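Side-chain contacts in DNA protection during starvation protein (Agrobacterium tumefaciens, PDB 1O9R), which protects DNA from oxidative damage, without binding it, by oxidising iron(II) with hydrogen peroxide and storing the product as a mineral core inside a hollow dodecamer: residues T36-W41 and K94-D99; D105-L110 and W152-H157. One frame throughout, in Å; residues are numbered along the deposited sequence.

The two contacts lie on the same side of the chain's centre, with their own centres about 13 Å apart, and they follow one another along the sequence: contact 1 is complete before contact 2 begins. Contact 1 sets helix 12-42 against the loop that leads into helix 103-130; contact 2 joins helix 103-130 to helix 134-156. They meet where the hydroxyl of Tyr96 reaches His106, a probable hydrogen bond, and where Ala39 packs on Leu110. Together they tie three of the four long helices of the ferritin-like bundle and one connecting loop into continuous packing, in a subunit that lends His40 to an iron site.

Contact 1: residues T36-W41 and K94-D99; sequences TKQAHW and KAYPTD
Gln38 and Thr98 mark the closest approach of the two backbones, their CA atoms 8.0 Å apart. Residues 36-41 are a stretch of helix 12-42, while residues 94-99 form a loop, extended through Pro97 and then turning at Thr98 and Asp99. No hydrogen bond links the two; side chains do all the bridging, burying 165 Å² in total.

Tyr96 and Gln38 contribute nearly equal shares and together most of that surface. With its CG anti to the backbone N (chi1 -165°), the Tyr96 side chain is directed at the helix and its ring lodges beside Gln38 and Ala39. Gln38 brings its CG obliquely to the ring, 3.7 Å from Tyr96 CD2, and the bend at chi2 (70°) carries the amide toward the Thr98 methyl, its plane 61° from that of the ring. Further along the ring, Ala39 CB sits 3.4 Å from Tyr96 OH and 4.0 Å from Tyr96 CZ. On the loop's own side, Pro97 CD rests 3.6 Å above one face of the Tyr96 ring, offset toward its rim. Leu81 of a second subunit packs on Thr98.

The loop between helices 84-90 and 103-130 thus packs on the end of helix 12-42 of the ferritin-like bundle. That part of the helix also carries the iron ligand His40, though the touching residues lie away from the metal. Tyr96 OH is hydrogen-bonded to His106 ND1 on helix 103-130; Ala39 also packs on Leu110 and Tyr96 on Ala109 of that helix, while helix 48-75 takes Thr36, Lys37 and His40 on another side of helix 12-42.

Contact 2: residues D105-L110 and W152-H157; sequences DHLDAL and WFLEAH
Leu107 and Leu154 meet where helices 103-130 and 134-156 come closest here, with 6.5 Å between their CA atoms. The apolar contacts come first: Leu107 CD2 touches Leu154 CD2 at 3.8 Å, methyl to methyl, and the two side chains run at a slant to each other. Leu154 sends its other branch to the next turn, where CD1 lies 4.1 Å from Leu110 CB. Leu107 is forked in the same way, its CD1 resting 3.8 Å from His157 CB, with the two side chains nearly perpendicular. Leu107 and Leu154 each reach two partners, one with each methyl.

The polar element stays within 152-157. His157 CG stands anti to its carbonyl carbon (chi1 -78°), and the imidazole turns back along the chain, where ND1 donates to Phe153 O at 2.7 Å. The bond is bent, 144° at the hydrogen, and the donor is tilted 27° from the carbonyl plane. Aromatic contact follows at the subunit boundary, where Phe48 of a third subunit meets the His157 ring edge-to-face.

This is helix-helix packing within the ferritin-like four-helix bundle, near the C-terminal end of helix 134-156. With no hydrogen bond or salt bridge crossing between the segments, buried hydrocarbon holds them together, while the imidazole has its ND1 proton engaged by its own chain.

Contact 1: residues T36-W41 and K94-D99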
# COMPACT_ATOMS: atom_id res chain seq x y z
N THR A 36 -17.90 24.55 -3.86
CA THR A 36 -17.24 23.91 -2.73
C THR A 36 -15.79 24.38 -2.59
O THR A 36 -15.38 24.68 -1.46
CB THR A 36 -17.34 22.39 -2.93
OG1 THR A 36 -18.76 22.03 -2.92
CG2 THR A 36 -16.70 21.61 -1.82
N LYS A 37 -15.08 24.44 -3.72
CA LYS A 37 -13.70 24.92 -3.67
C LYS A 37 -13.66 26.44 -3.42
O LYS A 37 -12.82 26.91 -2.67
CB LYS A 37 -12.96 24.56 -4.95
CG LYS A 37 -12.47 23.10 -4.99
CD LYS A 37 -11.21 22.97 -4.09
CE LYS A 37 -10.67 21.53 -4.23
NZ LYS A 37 -9.38 21.50 -3.43
N GLN A 38 -14.62 27.21 -3.99
CA GLN A 38 -14.66 28.66 -3.76
C GLN A 38 -14.73 28.92 -2.27
O GLN A 38 -14.02 29.79 -1.70
CB GLN A 38 -15.88 29.21 -4.53
CG GLN A 38 -16.09 30.72 -4.19
CD GLN A 38 -15.00 31.56 -4.77
OE1 GLN A 38 -14.77 32.70 -4.24
NE2 GLN A 38 -14.29 31.19 -5.76
N ALA A 39 -15.59 28.20 -1.53
CA ALA A 39 -15.72 28.39 -0.09
C ALA A 39 -14.49 27.90 0.61
O ALA A 39 -13.90 28.61 1.46
CB ALA A 39 -16.94 27.59 0.38
N HIS A 40 -13.98 26.73 0.25
CA HIS A 40 -12.80 26.15 0.87
C HIS A 40 -11.60 27.08 0.87
O HIS A 40 -10.88 27.19 1.92
CB HIS A 40 -12.52 24.85 0.13
CG HIS A 40 -11.14 24.33 0.05
ND1 HIS A 40 -10.66 23.33 0.91
CD2 HIS A 40 -10.12 24.59 -0.81
CE1 HIS A 40 -9.43 22.96 0.54
NE2 HIS A 40 -9.10 23.76 -0.48
N TRP A 41 -11.34 27.78 -0.23
CA TRP A 41 -10.14 28.65 -0.25
C TRP A 41 -10.28 29.86 0.65
O TRP A 41 -9.29 30.37 1.18
CB TRP A 41 -9.90 29.18 -1.67
CG TRP A 41 -9.53 28.14 -2.67
CD1 TRP A 41 -8.62 27.14 -2.49
CD2 TRP A 41 -10.05 27.94 -3.98
NE1 TRP A 41 -8.54 26.34 -3.61
CE2 TRP A 41 -9.43 26.81 -4.54
CE3 TRP A 41 -11.00 28.66 -4.72
CZ2 TRP A 41 -9.71 26.39 -5.86
CZ3 TRP A 41 -11.28 28.21 -6.02
CH2 TRP A 41 -10.63 27.07 -6.54
N LYS A 94 -27.98 29.74 -7.26
CA LYS A 94 -27.69 31.18 -7.34
C LYS A 94 -26.18 31.38 -7.21
O LYS A 94 -25.50 30.62 -6.49
CB LYS A 94 -28.30 31.85 -6.11
CG LYS A 94 -28.83 31.18 -4.92
CD LYS A 94 -28.23 29.93 -4.29
CE LYS A 94 -28.89 28.67 -4.79
NZ LYS A 94 -28.13 27.44 -4.92
N ALA A 95 -25.68 32.41 -7.88
CA ALA A 95 -24.26 32.74 -7.79
C ALA A 95 -23.77 32.82 -6.35
O ALA A 95 -24.35 33.38 -5.41
CB ALA A 95 -24.05 34.13 -8.44
N TYR A 96 -22.59 32.17 -6.16
CA TYR A 96 -22.02 32.13 -4.81
C TYR A 96 -21.36 33.46 -4.50
O TYR A 96 -20.61 34.03 -5.31
CB TYR A 96 -20.95 30.98 -4.78
CG TYR A 96 -20.57 30.62 -3.36
CD1 TYR A 96 -21.35 29.73 -2.60
CD2 TYR A 96 -19.45 31.18 -2.76
CE1 TYR A 96 -21.05 29.39 -1.30
CE2 TYR A 96 -19.16 30.85 -1.43
CZ TYR A 96 -19.93 29.96 -0.71
OH TYR A 96 -19.66 29.62 0.59
N PRO A 97 -21.57 33.96 -3.28
CA PRO A 97 -20.98 35.28 -2.94
C PRO A 97 -19.47 35.25 -2.83
O PRO A 97 -18.94 34.37 -2.14
CB PRO A 97 -21.67 35.65 -1.66
CG PRO A 97 -22.06 34.34 -1.01
CD PRO A 97 -22.41 33.45 -2.21
N THR A 98 -18.80 36.19 -3.46
CA THR A 98 -17.31 36.19 -3.40
C THR A 98 -16.79 37.09 -2.31
O THR A 98 -15.57 37.25 -2.20
CB THR A 98 -16.74 36.59 -4.77
OG1 THR A 98 -17.24 37.86 -5.19
CG2 THR A 98 -17.14 35.57 -5.81
N ASP A 99 -17.67 37.72 -1.56
CA ASP A 99 -17.27 38.66 -0.54
C ASP A 99 -17.62 38.22 0.86
O ASP A 99 -17.69 38.98 1.82
CB ASP A 99 -17.89 40.05 -0.82
CG ASP A 99 -19.39 39.99 -0.74
OD1 ASP A 99 -19.99 41.11 -0.71
OD2 ASP A 99 -19.99 38.90 -0.72

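Contact 2: residues D105-L110 and W152-H157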
# COMPACT_ATOMS: atom_id res chain seq x y z
N ASP A 105 -20.83 32.18 7.55
CA ASP A 105 -21.44 32.70 6.33
C ASP A 105 -21.26 31.74 5.16
O ASP A 105 -22.20 31.49 4.39
CB ASP A 105 -20.92 34.11 5.98
CG ASP A 105 -21.33 35.21 6.94
OD1 ASP A 105 -22.36 34.97 7.55
OD2 ASP A 105 -20.56 36.19 7.00
N HIS A 106 -20.08 31.08 5.10
CA HIS A 106 -19.91 30.07 4.05
C HIS A 106 -20.75 28.87 4.36
O HIS A 106 -21.29 28.34 3.39
CB HIS A 106 -18.40 29.65 4.04
CG HIS A 106 -17.52 30.57 3.25
ND1 HIS A 106 -17.53 30.74 1.89
CD2 HIS A 106 -16.58 31.46 3.71
CE1 HIS A 106 -16.65 31.66 1.51
NE2 HIS A 106 -16.08 32.11 2.62
N LEU A 107 -20.80 28.41 5.62
CA LEU A 107 -21.67 27.27 5.92
C LEU A 107 -23.12 27.55 5.52
O LEU A 107 -23.74 26.67 4.93
CB LEU A 107 -21.62 26.93 7.41
CG LEU A 107 -20.27 26.32 7.88
CD1 LEU A 107 -20.20 26.26 9.40
CD2 LEU A 107 -20.14 24.92 7.27
N ASP A 108 -23.64 28.78 5.80
CA ASP A 108 -25.05 28.97 5.39
C ASP A 108 -25.19 28.97 3.89
O ASP A 108 -26.19 28.43 3.39
CB ASP A 108 -25.49 30.37 5.96
CG ASP A 108 -25.77 30.34 7.43
OD1 ASP A 108 -25.69 31.47 8.02
OD2 ASP A 108 -26.08 29.30 8.04
N ALA A 109 -24.26 29.53 3.13
CA ALA A 109 -24.30 29.58 1.69
C ALA A 109 -24.19 28.16 1.06
O ALA A 109 -24.89 27.81 0.11
CB ALA A 109 -23.25 30.56 1.13
N LEU A 110 -23.30 27.39 1.70
CA LEU A 110 -23.14 26.00 1.25
C LEU A 110 -24.39 25.18 1.57
O LEU A 110 -24.81 24.37 0.74
CB LEU A 110 -21.92 25.38 1.96
CG LEU A 110 -20.57 25.91 1.48
CD1 LEU A 110 -19.51 25.56 2.50
CD2 LEU A 110 -20.23 25.36 0.09
N TRP A 152 -26.05 16.93 5.94
CA TRP A 152 -26.10 16.78 7.40
C TRP A 152 -24.76 17.22 7.99
O TRP A 152 -24.78 17.98 8.97
CB TRP A 152 -26.40 15.33 7.75
CG TRP A 152 -25.95 14.89 9.11
CD1 TRP A 152 -26.21 15.56 10.30
CD2 TRP A 152 -25.17 13.78 9.46
NE1 TRP A 152 -25.61 14.90 11.37
CE2 TRP A 152 -24.99 13.79 10.87
CE3 TRP A 152 -24.61 12.73 8.71
CZ2 TRP A 152 -24.25 12.83 11.54
CZ3 TRP A 152 -23.90 11.76 9.40
CH2 TRP A 152 -23.71 11.81 10.81
N PHE A 153 -23.64 16.84 7.43
CA PHE A 153 -22.36 17.32 8.01
C PHE A 153 -22.29 18.84 8.04
O PHE A 153 -21.83 19.40 9.07
CB PHE A 153 -21.20 16.77 7.16
CG PHE A 153 -20.74 15.38 7.51
CD1 PHE A 153 -19.60 14.89 6.87
CD2 PHE A 153 -21.38 14.51 8.36
CE1 PHE A 153 -19.04 13.65 7.18
CE2 PHE A 153 -20.88 13.27 8.68
CZ PHE A 153 -19.72 12.82 8.09
N LEU A 154 -22.74 19.52 7.00
CA LEU A 154 -22.77 20.99 7.02
C LEU A 154 -23.72 21.54 8.08
O LEU A 154 -23.35 22.38 8.92
CB LEU A 154 -23.16 21.54 5.65
CG LEU A 154 -22.13 21.25 4.53
CD1 LEU A 154 -22.75 21.55 3.18
CD2 LEU A 154 -20.87 22.14 4.76
N GLU A 155 -24.95 21.01 8.06
CA GLU A 155 -25.96 21.54 8.99
C GLU A 155 -25.61 21.23 10.43
O GLU A 155 -25.93 22.08 11.35
CB GLU A 155 -27.33 20.91 8.64
CG GLU A 155 -27.88 21.48 7.36
CD GLU A 155 -29.23 20.87 6.96
OE1 GLU A 155 -30.00 21.66 6.35
OE2 GLU A 155 -29.52 19.70 7.26
N ALA A 156 -24.93 20.13 10.72
CA ALA A 156 -24.57 19.80 12.07
C ALA A 156 -23.55 20.77 12.69
O ALA A 156 -23.49 20.84 13.91
CB ALA A 156 -24.04 18.38 12.22
N HIS A 157 -22.93 21.60 11.87
CA HIS A 157 -22.03 22.62 12.39
C HIS A 157 -22.83 23.85 12.84
O HIS A 157 -22.24 24.62 13.61
CB HIS A 157 -21.05 23.08 11.31
CG HIS A 157 -19.91 22.16 11.04
ND1 HIS A 157 -19.96 21.09 10.15
CD2 HIS A 157 -18.65 22.15 11.56
CE1 HIS A 157 -18.79 20.46 10.20
NE2 HIS A 157 -17.96 21.08 11.02